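Local coordinates for protein poly-beta-hydroxybuterate polymerase (Cupriavidus necator, PDB 5T6O) that polymerises hydroxybutyrate units into polyhydroxybutyrate without a template, probably as an acyltransferase, this chain being its alpha/beta-hydrolase-type catalytic domain, at residues L40-P45 / N114-A119; G121-S126 / L150-T155; T144-L149 / Y273-R278; K298-L303 / H323-A328; N314-N319 / S346-W351. The protein carries 1 engineered substitution. All blocks are in the same frame, centred on the assembly; numbering follows the deposited sequence. Where two conformers were deposited one is given.

Contact 1 (L40-P45 / N114-A119). Engineered in segment 114-119: Ala119 (natural residue Cys).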
# COMPACT_ATOMS: atom_id res chain seq x y z
N LEU A 40 0.94 5.32 39.81
CA LEU A 40 0.87 4.73 38.48
C LEU A 40 1.64 3.42 38.45
O LEU A 40 2.83 3.40 38.79
CB LEU A 40 1.44 5.69 37.42
CG LEU A 40 1.54 5.11 36.01
CD1 LEU A 40 0.14 4.94 35.42
CD2 LEU A 40 2.39 6.03 35.12
N LEU A 41 0.97 2.34 38.04
CA LEU A 41 1.62 1.04 37.86
C LEU A 41 1.89 0.83 36.38
O LEU A 41 0.95 0.79 35.57
CB LEU A 41 0.76 -0.10 38.42
CG LEU A 41 1.21 -1.51 38.01
CD1 LEU A 41 2.54 -1.88 38.68
CD2 LEU A 41 0.13 -2.56 38.33
N MET A 42 3.16 0.70 36.02
CA MET A 42 3.56 0.45 34.65
C MET A 42 3.74 -1.04 34.40
O MET A 42 4.46 -1.72 35.16
CB MET A 42 4.86 1.18 34.32
CG MET A 42 4.77 2.69 34.42
SD MET A 42 6.26 3.37 33.67
CE MET A 42 5.96 5.12 33.88
N VAL A 43 3.11 -1.54 33.34
CA VAL A 43 3.26 -2.93 32.90
C VAL A 43 3.98 -2.92 31.56
O VAL A 43 3.36 -2.68 30.51
CB VAL A 43 1.92 -3.66 32.81
CG1 VAL A 43 2.13 -5.13 32.36
CG2 VAL A 43 1.19 -3.61 34.17
N PRO A 44 5.29 -3.15 31.55
CA PRO A 44 6.05 -3.14 30.32
C PRO A 44 5.90 -4.45 29.57
O PRO A 44 5.35 -5.42 30.11
CB PRO A 44 7.50 -2.95 30.80
CG PRO A 44 7.40 -2.74 32.32
CD PRO A 44 6.14 -3.38 32.73
N PRO A 45 6.37 -4.53 28.33
CA PRO A 45 6.36 -5.82 27.62
C PRO A 45 7.26 -6.83 28.32
O PRO A 45 8.23 -6.48 29.00
CB PRO A 45 6.92 -5.46 26.23
CG PRO A 45 7.76 -4.20 26.48
CD PRO A 45 6.95 -3.45 27.51
N ASN A 114 -3.75 4.23 38.99
CA ASN A 114 -3.62 4.38 37.55
C ASN A 114 -2.72 3.28 37.02
O ASN A 114 -1.80 2.83 37.71
CB ASN A 114 -3.06 5.75 37.20
CG ASN A 114 -4.06 6.86 37.45
OD1 ASN A 114 -5.26 6.69 37.20
ND2 ASN A 114 -3.59 7.98 37.96
N VAL A 115 -3.02 2.80 35.81
CA VAL A 115 -2.17 1.77 35.22
C VAL A 115 -1.77 2.18 33.81
O VAL A 115 -2.46 2.94 33.12
CB VAL A 115 -2.82 0.37 35.21
CG1 VAL A 115 -3.38 0.01 36.58
CG2 VAL A 115 -3.88 0.27 34.13
N LEU A 116 -0.62 1.67 33.39
CA LEU A 116 -0.06 1.91 32.07
C LEU A 116 0.45 0.59 31.52
O LEU A 116 1.01 -0.23 32.26
CB LEU A 116 1.08 2.96 32.11
CG LEU A 116 1.95 3.20 30.86
CD1 LEU A 116 2.56 4.61 30.93
CD2 LEU A 116 3.06 2.15 30.69
N GLY A 117 0.23 0.37 30.23
CA GLY A 117 0.87 -0.72 29.53
C GLY A 117 1.59 -0.19 28.30
O GLY A 117 1.21 0.83 27.73
N PHE A 118 2.65 -0.90 27.91
CA PHE A 118 3.40 -0.58 26.69
C PHE A 118 3.53 -1.85 25.86
O PHE A 118 4.00 -2.87 26.37
CB PHE A 118 4.80 -0.02 27.02
CG PHE A 118 5.67 0.17 25.80
CD1 PHE A 118 5.21 0.91 24.72
CD2 PHE A 118 6.95 -0.35 25.74
CE1 PHE A 118 6.01 1.11 23.60
CE2 PHE A 118 7.75 -0.17 24.63
CZ PHE A 118 7.28 0.57 23.55
N ALA A 119 3.10 -1.80 24.60
CA ALA A 119 3.25 -2.93 23.66
C ALA A 119 2.52 -4.13 24.26
O ALA A 119 1.38 -3.98 24.72
CB ALA A 119 4.72 -3.14 23.36

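Contact 2 (G121-S126 / L150-T155)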
# COMPACT_ATOMS: atom_id res chain seq x y z
N GLY A 121 2.77 -5.42 27.03
CA GLY A 121 2.33 -5.05 28.37
C GLY A 121 0.94 -4.44 28.38
O GLY A 121 0.17 -4.65 29.32
N GLY A 122 0.59 -3.70 27.32
CA GLY A 122 -0.74 -3.12 27.25
C GLY A 122 -1.79 -4.17 26.98
O GLY A 122 -2.91 -4.09 27.51
N THR A 123 -1.46 -5.15 26.13
CA THR A 123 -2.37 -6.26 25.88
C THR A 123 -2.56 -7.06 27.16
O THR A 123 -3.69 -7.41 27.53
CB THR A 123 -1.81 -7.16 24.77
OG1 THR A 123 -1.38 -6.35 23.67
CG2 THR A 123 -2.87 -8.15 24.30
N ILE A 124 -1.46 -7.36 27.86
CA ILE A 124 -1.52 -8.07 29.13
C ILE A 124 -2.36 -7.30 30.14
O ILE A 124 -3.27 -7.85 30.77
CB ILE A 124 -0.10 -8.32 29.66
CG1 ILE A 124 0.61 -9.39 28.82
CG2 ILE A 124 -0.13 -8.72 31.14
CD1 ILE A 124 2.15 -9.44 29.02
N VAL A 125 -2.06 -6.01 30.33
CA VAL A 125 -2.74 -5.33 31.42
C VAL A 125 -4.22 -5.12 31.09
O VAL A 125 -5.07 -5.16 31.98
CB VAL A 125 -2.03 -4.02 31.81
CG1 VAL A 125 -2.41 -2.87 30.88
CG2 VAL A 125 -2.37 -3.71 33.25
N SER A 126 -4.55 -4.94 29.80
CA SER A 126 -5.96 -4.82 29.43
C SER A 126 -6.71 -6.12 29.69
O SER A 126 -7.85 -6.11 30.17
CB SER A 126 -6.08 -4.42 27.96
OG SER A 126 -5.48 -3.15 27.75
N LEU A 150 -4.71 -4.33 20.62
CA LEU A 150 -5.86 -5.09 21.07
C LEU A 150 -6.60 -5.74 19.90
O LEU A 150 -6.96 -6.93 19.96
CB LEU A 150 -6.82 -4.19 21.86
CG LEU A 150 -6.26 -3.53 23.12
CD1 LEU A 150 -7.34 -2.66 23.78
CD2 LEU A 150 -5.69 -4.56 24.10
N ASP A 151 -6.82 -4.97 18.84
CA ASP A 151 -7.31 -5.49 17.56
C ASP A 151 -6.10 -5.72 16.67
O ASP A 151 -5.38 -4.78 16.32
CB ASP A 151 -8.29 -4.50 16.93
CG ASP A 151 -8.93 -5.01 15.64
OD1 ASP A 151 -8.42 -5.98 15.02
OD2 ASP A 151 -9.95 -4.42 15.24
N PHE A 152 -5.85 -6.99 16.32
CA PHE A 152 -4.65 -7.36 15.59
C PHE A 152 -4.91 -7.49 14.08
O PHE A 152 -4.07 -8.05 13.36
CB PHE A 152 -4.07 -8.67 16.16
CG PHE A 152 -3.47 -8.53 17.55
CD1 PHE A 152 -4.28 -8.28 18.66
CD2 PHE A 152 -2.10 -8.67 17.75
CE1 PHE A 152 -3.73 -8.15 19.93
CE2 PHE A 152 -1.54 -8.54 19.03
CZ PHE A 152 -2.35 -8.28 20.11
N ALA A 153 -6.03 -6.97 13.60
CA ALA A 153 -6.31 -7.04 12.17
C ALA A 153 -5.19 -6.39 11.36
O ALA A 153 -4.61 -5.38 11.77
CB ALA A 153 -7.65 -6.36 11.85
N ASP A 154 -4.86 -7.01 10.23
CA ASP A 154 -3.93 -6.45 9.25
C ASP A 154 -2.50 -6.34 9.77
O ASP A 154 -1.74 -5.46 9.34
CB ASP A 154 -4.41 -5.09 8.75
CG ASP A 154 -5.84 -5.13 8.24
OD1 ASP A 154 -6.16 -6.08 7.49
OD2 ASP A 154 -6.63 -4.24 8.61
N THR A 155 -2.10 -7.21 10.70
CA THR A 155 -0.71 -7.20 11.13
C THR A 155 0.20 -8.01 10.21
O THR A 155 1.42 -7.96 10.39
CB THR A 155 -0.60 -7.72 12.57
OG1 THR A 155 -1.45 -8.86 12.75
CG2 THR A 155 -1.01 -6.62 13.57

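Contact 3 (T144-L149 / Y273-R278). With SO4 (sulfate ion), chain B.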
# COMPACT_ATOMS: atom_id res chain seq x y z
N THR A 144 -3.58 3.79 30.66
CA THR A 144 -2.81 4.36 29.56
C THR A 144 -2.27 3.20 28.73
O THR A 144 -1.51 2.37 29.24
CB THR A 144 -1.68 5.24 30.08
OG1 THR A 144 -2.24 6.34 30.83
CG2 THR A 144 -0.84 5.80 28.93
N LEU A 145 -2.64 3.16 27.45
CA LEU A 145 -2.17 2.14 26.52
C LEU A 145 -1.19 2.78 25.55
O LEU A 145 -1.60 3.48 24.63
CB LEU A 145 -3.35 1.51 25.78
CG LEU A 145 -4.35 0.76 26.66
CD1 LEU A 145 -5.47 0.16 25.78
CD2 LEU A 145 -3.65 -0.35 27.46
N LEU A 146 0.11 2.56 25.77
CA LEU A 146 1.12 3.05 24.85
C LEU A 146 1.42 1.97 23.82
O LEU A 146 1.85 0.87 24.18
CB LEU A 146 2.40 3.43 25.60
CG LEU A 146 2.25 4.45 26.73
CD1 LEU A 146 3.64 4.80 27.27
CD2 LEU A 146 1.54 5.72 26.27
N THR A 147 1.17 2.27 22.54
CA THR A 147 1.61 1.40 21.45
C THR A 147 1.14 -0.04 21.67
O THR A 147 1.91 -0.99 21.61
CB THR A 147 3.13 1.49 21.32
OG1 THR A 147 3.49 2.87 21.32
CG2 THR A 147 3.64 0.88 20.04
N THR A 148 -0.16 -0.19 21.91
CA THR A 148 -0.73 -1.47 22.33
C THR A 148 -1.62 -2.04 21.24
O THR A 148 -2.48 -1.34 20.70
CB THR A 148 -1.53 -1.28 23.62
OG1 THR A 148 -0.65 -0.89 24.67
CG2 THR A 148 -2.30 -2.56 24.00
N LEU A 149 -1.44 -3.32 20.93
CA LEU A 149 -2.37 -4.03 20.05
C LEU A 149 -3.46 -4.68 20.90
O LEU A 149 -3.16 -5.45 21.82
CB LEU A 149 -1.65 -5.08 19.22
CG LEU A 149 -0.71 -4.53 18.15
CD1 LEU A 149 0.14 -5.67 17.54
CD2 LEU A 149 -1.52 -3.81 17.07
N TYR A 273 -6.31 6.51 27.93
CA TYR A 273 -5.45 7.27 27.03
C TYR A 273 -4.75 6.28 26.09
O TYR A 273 -4.06 5.37 26.55
CB TYR A 273 -4.41 8.06 27.82
CG TYR A 273 -3.59 9.09 27.07
CD1 TYR A 273 -2.43 8.73 26.36
CD2 TYR A 273 -3.91 10.44 27.16
CE1 TYR A 273 -1.65 9.70 25.71
CE2 TYR A 273 -3.14 11.40 26.52
CZ TYR A 273 -2.01 11.03 25.81
OH TYR A 273 -1.26 12.01 25.19
N ILE A 274 -4.94 6.47 24.79
CA ILE A 274 -4.50 5.52 23.77
C ILE A 274 -3.49 6.23 22.88
O ILE A 274 -3.82 7.26 22.27
CB ILE A 274 -5.67 4.97 22.93
CG1 ILE A 274 -6.75 4.39 23.85
CG2 ILE A 274 -5.15 3.89 21.97
CD1 ILE A 274 -8.12 4.21 23.17
N TYR A 275 -2.27 5.70 22.81
CA TYR A 275 -1.18 6.35 22.11
C TYR A 275 -0.65 5.44 21.01
O TYR A 275 -0.49 4.23 21.21
CB TYR A 275 -0.01 6.74 23.07
CG TYR A 275 1.17 7.17 22.26
CD1 TYR A 275 1.27 8.48 21.79
CD2 TYR A 275 2.15 6.25 21.87
CE1 TYR A 275 2.32 8.86 20.97
CE2 TYR A 275 3.19 6.63 21.05
CZ TYR A 275 3.26 7.93 20.60
OH TYR A 275 4.28 8.28 19.77
N GLY A 276 -0.33 6.02 19.86
CA GLY A 276 0.41 5.30 18.84
C GLY A 276 1.36 6.24 18.12
O GLY A 276 1.24 7.46 18.21
N SER A 277 2.32 5.65 17.39
CA SER A 277 3.31 6.42 16.64
C SER A 277 3.09 6.25 15.13
O SER A 277 2.84 5.15 14.64
CB SER A 277 4.73 5.98 17.01
OG SER A 277 5.02 6.25 18.38
N ARG A 278 3.20 7.36 14.40
CA ARG A 278 2.71 7.36 13.02
C ARG A 278 3.51 6.43 12.10
O ARG A 278 2.93 5.79 11.20
CB ARG A 278 2.71 8.77 12.46
CG ARG A 278 2.10 8.79 11.07
CD ARG A 278 1.74 10.17 10.64
NE ARG A 278 1.11 10.12 9.33
CZ ARG A 278 0.85 11.21 8.62
NH1 ARG A 278 1.17 12.40 9.12
NH2 ARG A 278 0.29 11.10 7.42
S SO4 B . -0.43 7.54 7.11
O1 SO4 B . -0.98 8.86 6.82
O2 SO4 B . -0.02 6.93 5.85
O3 SO4 B . 0.73 7.65 7.99
O4 SO4 B . -1.47 6.71 7.74
O HOH W 1 -2.04 2.11 22.05
O HOH W 2 5.28 3.57 19.06

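Contact 4 (K298-L303 / H323-A328)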
# COMPACT_ATOMS: atom_id res chain seq x y z
N LYS A 298 -14.44 7.29 28.72
CA LYS A 298 -13.93 8.46 28.00
C LYS A 298 -12.55 8.17 27.44
O LYS A 298 -11.59 7.96 28.20
CB LYS A 298 -13.90 9.67 28.93
CG LYS A 298 -13.58 10.97 28.22
N LEU A 299 -12.43 8.16 26.11
CA LEU A 299 -11.18 7.79 25.45
C LEU A 299 -10.52 9.03 24.88
O LEU A 299 -11.20 9.97 24.45
CB LEU A 299 -11.43 6.78 24.32
CG LEU A 299 -12.32 5.60 24.67
CD1 LEU A 299 -12.46 4.67 23.46
CD2 LEU A 299 -11.73 4.86 25.87
N ARG A 300 -9.20 9.03 24.88
CA ARG A 300 -8.39 10.03 24.19
C ARG A 300 -7.40 9.29 23.32
O ARG A 300 -6.77 8.33 23.78
CB ARG A 300 -7.66 10.93 25.19
CG ARG A 300 -6.75 11.98 24.55
CD ARG A 300 -6.42 13.09 25.54
NE ARG A 300 -5.62 14.17 24.95
CZ ARG A 300 -6.12 15.14 24.19
NH1 ARG A 300 -7.42 15.17 23.91
NH2 ARG A 300 -5.32 16.08 23.71
N PHE A 301 -7.28 9.69 22.05
CA PHE A 301 -6.27 9.10 21.18
C PHE A 301 -5.28 10.18 20.76
O PHE A 301 -5.68 11.27 20.35
CB PHE A 301 -6.88 8.46 19.93
CG PHE A 301 -5.85 7.72 19.10
CD1 PHE A 301 -5.54 6.40 19.39
CD2 PHE A 301 -5.17 8.36 18.08
CE1 PHE A 301 -4.58 5.73 18.66
CE2 PHE A 301 -4.20 7.70 17.34
CZ PHE A 301 -3.91 6.38 17.63
N VAL A 302 -3.99 9.86 20.85
CA VAL A 302 -2.93 10.81 20.52
C VAL A 302 -1.91 10.08 19.66
O VAL A 302 -1.52 8.95 19.97
CB VAL A 302 -2.29 11.41 21.78
CG1 VAL A 302 -1.08 12.26 21.40
CG2 VAL A 302 -3.31 12.23 22.55
N LEU A 303 -1.52 10.72 18.56
CA LEU A 303 -0.58 10.16 17.58
C LEU A 303 0.73 10.92 17.68
O LEU A 303 0.75 12.14 17.49
CB LEU A 303 -1.16 10.29 16.17
CG LEU A 303 -0.40 9.69 15.00
CD1 LEU A 303 -0.25 8.20 15.20
CD2 LEU A 303 -1.16 9.99 13.70
N HIS A 323 3.22 15.87 17.41
CA HIS A 323 2.16 14.91 17.71
C HIS A 323 0.83 15.53 17.30
O HIS A 323 0.70 16.75 17.19
CB HIS A 323 2.15 14.52 19.20
CG HIS A 323 1.85 15.66 20.12
ND1 HIS A 323 2.79 16.62 20.47
CD2 HIS A 323 0.71 16.01 20.76
CE1 HIS A 323 2.24 17.49 21.29
NE2 HIS A 323 0.97 17.15 21.48
N TRP A 324 -0.16 14.66 17.06
CA TRP A 324 -1.48 15.10 16.61
C TRP A 324 -2.54 14.82 17.68
O TRP A 324 -2.49 13.78 18.35
CB TRP A 324 -1.92 14.38 15.33
CG TRP A 324 -1.18 14.73 14.08
CD1 TRP A 324 -1.59 15.59 13.09
CD2 TRP A 324 0.09 14.20 13.67
NE1 TRP A 324 -0.64 15.63 12.09
CE2 TRP A 324 0.40 14.79 12.42
CE3 TRP A 324 1.00 13.30 14.23
CZ2 TRP A 324 1.58 14.51 11.73
CZ3 TRP A 324 2.16 13.01 13.54
CH2 TRP A 324 2.44 13.62 12.30
N THR A 325 -3.52 15.72 17.80
CA THR A 325 -4.67 15.49 18.67
C THR A 325 -5.95 15.73 17.89
O THR A 325 -5.99 16.51 16.93
CB THR A 325 -4.67 16.41 19.92
OG1 THR A 325 -4.77 17.78 19.52
CG2 THR A 325 -3.40 16.19 20.77
N ASN A 326 -7.00 15.03 18.31
CA ASN A 326 -8.35 15.25 17.78
C ASN A 326 -9.32 14.64 18.78
O ASN A 326 -9.24 13.44 19.07
CB ASN A 326 -8.51 14.61 16.39
CG ASN A 326 -9.88 14.88 15.75
OD1 ASN A 326 -10.76 15.50 16.35
ND2 ASN A 326 -10.05 14.41 14.51
N ASP A 327 -10.22 15.46 19.32
CA ASP A 327 -11.18 14.98 20.32
C ASP A 327 -12.27 14.12 19.72
O ASP A 327 -12.85 13.30 20.43
CB ASP A 327 -11.80 16.16 21.07
CG ASP A 327 -10.83 16.82 22.04
OD1 ASP A 327 -9.64 16.42 22.06
OD2 ASP A 327 -11.25 17.75 22.77
N ALA A 328 -12.57 14.29 18.43
CA ALA A 328 -13.52 13.42 17.76
C ALA A 328 -12.89 12.05 17.50
O ALA A 328 -11.68 11.92 17.31
CB ALA A 328 -13.98 14.04 16.44
O HOH W 3 -11.16 12.24 22.98
O HOH W 4 -7.19 18.12 22.14
O HOH W 5 -6.52 13.71 20.92
O HOH W 6 -8.92 12.10 21.44

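Contact 5 (N314-N319 / S346-W351)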
# COMPACT_ATOMS: atom_id res chain seq x y z
N ASN A 314 10.20 10.17 23.44
CA ASN A 314 10.48 11.51 22.92
C ASN A 314 10.35 12.50 24.06
O ASN A 314 9.30 13.13 24.22
CB ASN A 314 9.55 11.87 21.76
CG ASN A 314 9.88 13.21 21.15
OD1 ASN A 314 11.03 13.66 21.21
ND2 ASN A 314 8.87 13.87 20.56
N PRO A 315 11.38 12.64 24.89
CA PRO A 315 11.26 13.50 26.09
C PRO A 315 11.10 14.95 25.69
O PRO A 315 11.74 15.42 24.74
CB PRO A 315 12.59 13.28 26.83
CG PRO A 315 13.24 12.10 26.19
CD PRO A 315 12.69 11.99 24.79
N PRO A 316 10.25 15.70 26.41
CA PRO A 316 9.91 17.06 25.96
C PRO A 316 11.04 18.06 26.05
O PRO A 316 11.00 19.06 25.31
CB PRO A 316 8.75 17.47 26.87
CG PRO A 316 8.86 16.56 28.07
CD PRO A 316 9.42 15.27 27.55
N ALA A 317 12.05 17.85 26.91
CA ALA A 317 13.08 18.87 27.10
C ALA A 317 13.75 19.23 25.78
O ALA A 317 14.02 20.41 25.52
CB ALA A 317 14.12 18.40 28.12
N LYS A 318 14.00 18.23 24.93
CA LYS A 318 14.69 18.46 23.66
C LYS A 318 13.82 19.20 22.64
O LYS A 318 14.36 19.77 21.69
CB LYS A 318 15.16 17.13 23.08
N ASN A 319 12.50 19.19 22.81
CA ASN A 319 11.57 19.89 21.90
C ASN A 319 11.72 19.40 20.46
O ASN A 319 11.89 20.18 19.53
CB ASN A 319 11.77 21.41 21.99
N SER A 346 6.92 17.05 21.94
CA SER A 346 6.56 15.79 22.56
C SER A 346 5.09 15.74 22.95
O SER A 346 4.49 16.75 23.34
CB SER A 346 7.42 15.57 23.81
OG SER A 346 6.95 14.45 24.55
N TRP A 347 4.53 14.53 22.89
CA TRP A 347 3.20 14.25 23.43
C TRP A 347 3.22 14.00 24.93
O TRP A 347 2.15 13.92 25.54
CB TRP A 347 2.58 13.04 22.72
CG TRP A 347 3.40 11.77 22.89
CD1 TRP A 347 4.43 11.34 22.10
CD2 TRP A 347 3.27 10.80 23.95
NE1 TRP A 347 4.95 10.16 22.60
CE2 TRP A 347 4.25 9.81 23.73
CE3 TRP A 347 2.42 10.68 25.05
CZ2 TRP A 347 4.40 8.70 24.57
CZ3 TRP A 347 2.57 9.59 25.89
CH2 TRP A 347 3.56 8.61 25.64
N TRP A 348 4.40 13.89 25.56
CA TRP A 348 4.43 13.56 26.98
C TRP A 348 3.68 14.59 27.83
O TRP A 348 2.92 14.16 28.72
CB TRP A 348 5.87 13.40 27.50
CG TRP A 348 6.59 12.18 27.01
CD1 TRP A 348 6.20 11.32 26.03
CD2 TRP A 348 7.83 11.68 27.51
NE1 TRP A 348 7.14 10.32 25.86
CE2 TRP A 348 8.15 10.52 26.77
CE3 TRP A 348 8.71 12.11 28.51
CZ2 TRP A 348 9.31 9.78 27.00
CZ3 TRP A 348 9.87 11.37 28.74
CH2 TRP A 348 10.15 10.22 27.99
N PRO A 349 3.82 15.91 27.62
CA PRO A 349 3.03 16.85 28.43
C PRO A 349 1.53 16.68 28.26
O PRO A 349 0.78 16.90 29.23
CB PRO A 349 3.50 18.22 27.92
CG PRO A 349 4.89 17.98 27.45
CD PRO A 349 4.83 16.62 26.81
N ASP A 350 1.06 16.30 27.07
CA ASP A 350 -0.36 16.04 26.88
C ASP A 350 -0.82 14.90 27.78
O ASP A 350 -1.84 14.99 28.47
CB ASP A 350 -0.64 15.70 25.42
CG ASP A 350 -2.12 15.50 25.14
OD1 ASP A 350 -2.64 14.38 25.37
OD2 ASP A 350 -2.77 16.46 24.67
N TRP A 351 -0.04 13.82 27.79
CA TRP A 351 -0.39 12.66 28.60
C TRP A 351 -0.28 12.96 30.10
O TRP A 351 -1.18 12.60 30.87
CB TRP A 351 0.49 11.47 28.22
CG TRP A 351 0.28 10.33 29.17
CD1 TRP A 351 -0.89 9.71 29.43
CD2 TRP A 351 1.27 9.70 29.99
NE1 TRP A 351 -0.70 8.72 30.38
CE2 TRP A 351 0.62 8.69 30.72
CE3 TRP A 351 2.65 9.89 30.17
CZ2 TRP A 351 1.30 7.88 31.64
CZ3 TRP A 351 3.32 9.07 31.07
CH2 TRP A 351 2.65 8.08 31.79
O HOH W 7 6.07 13.60 20.07
O HOH W 8 8.81 18.79 23.11

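Contact 1 (L40-P45 / N114-A119)
Leu40-Val43 and Asn114-Phe118 run parallel, their axes 19° apart and 4.4 Å at closest approach, and residues pair in strict order from Leu40 with Asn114 to Val43 with Gly117. Four backbone hydrogen bonds prove the register: Leu41 N to Asn114 O, Leu116 N to Leu41 O, Val43 N to Leu116 O and Phe118 N to Val43 O. The third, Val43 N to Leu116 O, measures 2.7 Å. The last, Phe118 N to Val43 O, is longer at 3.2 Å, and from Pro44 and Phe118 on the CA atoms move apart. On the face with Leu40, Met42 and Leu116, CG of Leu40 stands anti to the backbone N (chi1 174°), and its CD1 lies 4.0 Å from Leu116 CB. Leu116 CD2 meets Met42 CG at 4.1 Å, the two side chains crossing at a slant. Helix 348-358 packs on this face through Trp351. Val43 lies on the other face, its CB against Leu116 O. Beyond the strands the ring of Pro45 takes over: CD approaches Phe118 O to 3.2 Å and Phe118 CD2 to 3.6 Å. Ala119, an engineered residue replacing the natural cysteine, puts CB above the centre of the Phe118 ring. Its positive phi of 59°, directly after a central strand and before helix 120-134, is the strand-turn-helix geometry of the nucleophile elbow of alpha/beta hydrolases.

Contact 2 (G121-S126 / L150-T155)
Leu150 meets the first turns of helix 120-134 near Ser126. CB stays clear of the helix, and CG, set beside the backbone N and anti to the carbonyl carbon (chi1 -60°), carries the branches outward. CD2, not CD1, makes the contact: it lies 3.9 Å from Ser126 CB, equally close to Ser126 OG, and 4.1 Å from Thr123 CA. One methyl thus rests on the helix surface between residues three apart. Ser126 OG turns back along its own helix and donates to Gly122 O at 2.7 Å, a bond that directs the hydroxyl. That carbonyl also accepts from Ser126 N, and the two donors reach it from opposite faces of its plane. Thr123 OG1 and Phe152 CZ come tip to tip at 4.2 Å, a van der Waals approach, since the polar bond of Thr123 OG1 goes to Leu149 O. Further on, Asp151 OD1 accepts from Ala153 N in an Asx turn, and Thr155 OG1 donates to Phe152 O at 2.8 Å, within the carbonyl plane. The Phe152 ring meets Tyr245 of helix 234-246 edge to face. The arrangement is van der Waals packing, without a hydrogen bond between the segments, of a post-strand loop with an Asx turn and a type II beta turn at Phe152-Thr155 against the helix that follows the elbow of the alpha/beta-hydrolase fold.

Contact 3 (T144-L149 / Y273-R278)
Tyr275 O receives Thr147 N at 2.9 Å, and a water lies 2.8 Å away from the same carbonyl oxygen. That water accepts from Thr148 N and is also within bonding distance of Leu145 O; which carbonyls receive its protons is not settled. The other two bonds of the parallel pairing are Leu145 N to Tyr273 O and Tyr275 N to Leu145 O. Thr147, with phi and psi both positive, turns out of the strand. Its OG1 lies at the edge of the Tyr275 ring and in its plane, 3.7 Å from CD2, the two side chains pointing the same way. A second water accepts from Thr147 OG1 and Ser277 OG, and Tyr275 OH donates to Ser277 OG at 2.6 Å, so the phenol is tied along its own strand. Leu146 CD2 packs on Tyr275 CB at 3.7 Å. At the far end Arg278, extended from CG to NE, holds a sulfate ion, probably from the crystallisation liquor, by NE to O3 at 2.8 Å and NH2 to O1 at 2.6 Å. Trp285 NE1 is a further donor to the ion, and Arg278 NH1 is salt-bridged to Asp163 of a second subunit. Strand 140-146 is flanked on its other side by strand 113-118, and strand 272-277 by strand 299-304, while helix 348-358 meets Thr144 and Tyr273 through Trp351 and helix 308-312 packs on Tyr275.

Contact 4 (K298-L303 / H323-A328)
Leu303 and Trp324 lie side by side, pointing the same way, with Leu303 CG 3.9 Å from CE3 of the Trp324 indole. Their backbones form a hydrogen-bonded antiparallel pair: Trp324 N gives to Leu303 O at 2.7 Å and Leu303 N to Trp324 O at 3.2 Å. Leu303 O also sits at the edge of the indole and in its plane, 3.5 Å from Trp324 CE3, so the oxygen that accepts Trp324 N also touches the ring edge. On the other side of the sheet Val302 CG1 approaches Trp324 O at 3.7 Å. The axes, 152° apart, diverge from here, and waters fill in: one links Phe301 O with Asn326 N, another Phe301 N with Asn326 O. Arg300 bridges the widening gap with a chain extended from CG to NE. Its guanidinium crosses the Asp327 carboxylate with the planes 76° apart, and Arg300 NH1 meets Asp327 OD1 at 3.1 Å on the syn side, in the guanidinium plane but through a bent bond of 141°. A water accepts from Arg300 NH2 and donates to Asp327 OD1, giving this salt bridge a second, indirect leg. Thr325 CG2 packs 3.5 Å from Arg300 NH2, whose stronger partner is Asp350 of helix 348-358. Helix 333-339 packs on both Leu303 and Trp324, and beyond strand 322-325 the sheet goes on to strand 341-344, its outermost within this chain.

Contact 5 (N314-N319 / S346-W351)
Ser346 OG donates to Asn314 O at 2.7 Å, meeting the carbonyl head-on with a C=O...donor angle of 178°. The same hydroxyl accepts from Trp348 N at 2.8 Å, along a nearly straight N-H line. With OG anti to the backbone N (chi1 171°), the hydroxyl stands between the two partners. Beside this polar joint the Trp348 indole receives the incoming chain on one face: Pro315 CA makes a CH-pi contact 3.8 Å from the centroid of the six-membered ring, 16° off its normal, and Asn314 O lies over the same face. Pro316 crosses the indole at about a right angle, its CD 3.4 Å from Trp348 CE3, and its CB reaches Pro349 CG at 3.9 Å. A water joins Pro316 O to Ser346 N. Farther out, Trp348 NE1 is bonded to Val312 O and Asn314 ND2 to Lys320 O, which position the indole and the amide, while Trp348 CD1 stands 3.3 Å above the plane of the Trp347 ring, over its centre. The whole is a serine capping bond at the N-terminal end of helix 348-358, joined to the loop that follows helix 308-312 by proline-tryptophan packing.

From the N terminus, contact 1 first closes a 68-residue excursion, bringing strand 113-118 beside strand 40-43 at the centre of the sheet. Contact 2 brings the loop after strand 140-146 back onto helix 120-134. It crosses contact 3, since 144-149 lies between its segments and 273-278 after them. Contact 3 spans 123 residues and carries the sheet outward to strand 272-277. Contacts 4 and 5 also cross: 314-319 falls inside the loop of contact 4 and 346-351 beyond it. Contact 4 adds strand 322-325; contact 5 ties the N-terminal end of helix 348-358, whose Trp351 touches contacts 1 and 3 and whose Asp350 reaches contacts 3 and 4, to the loop after helix 308-312.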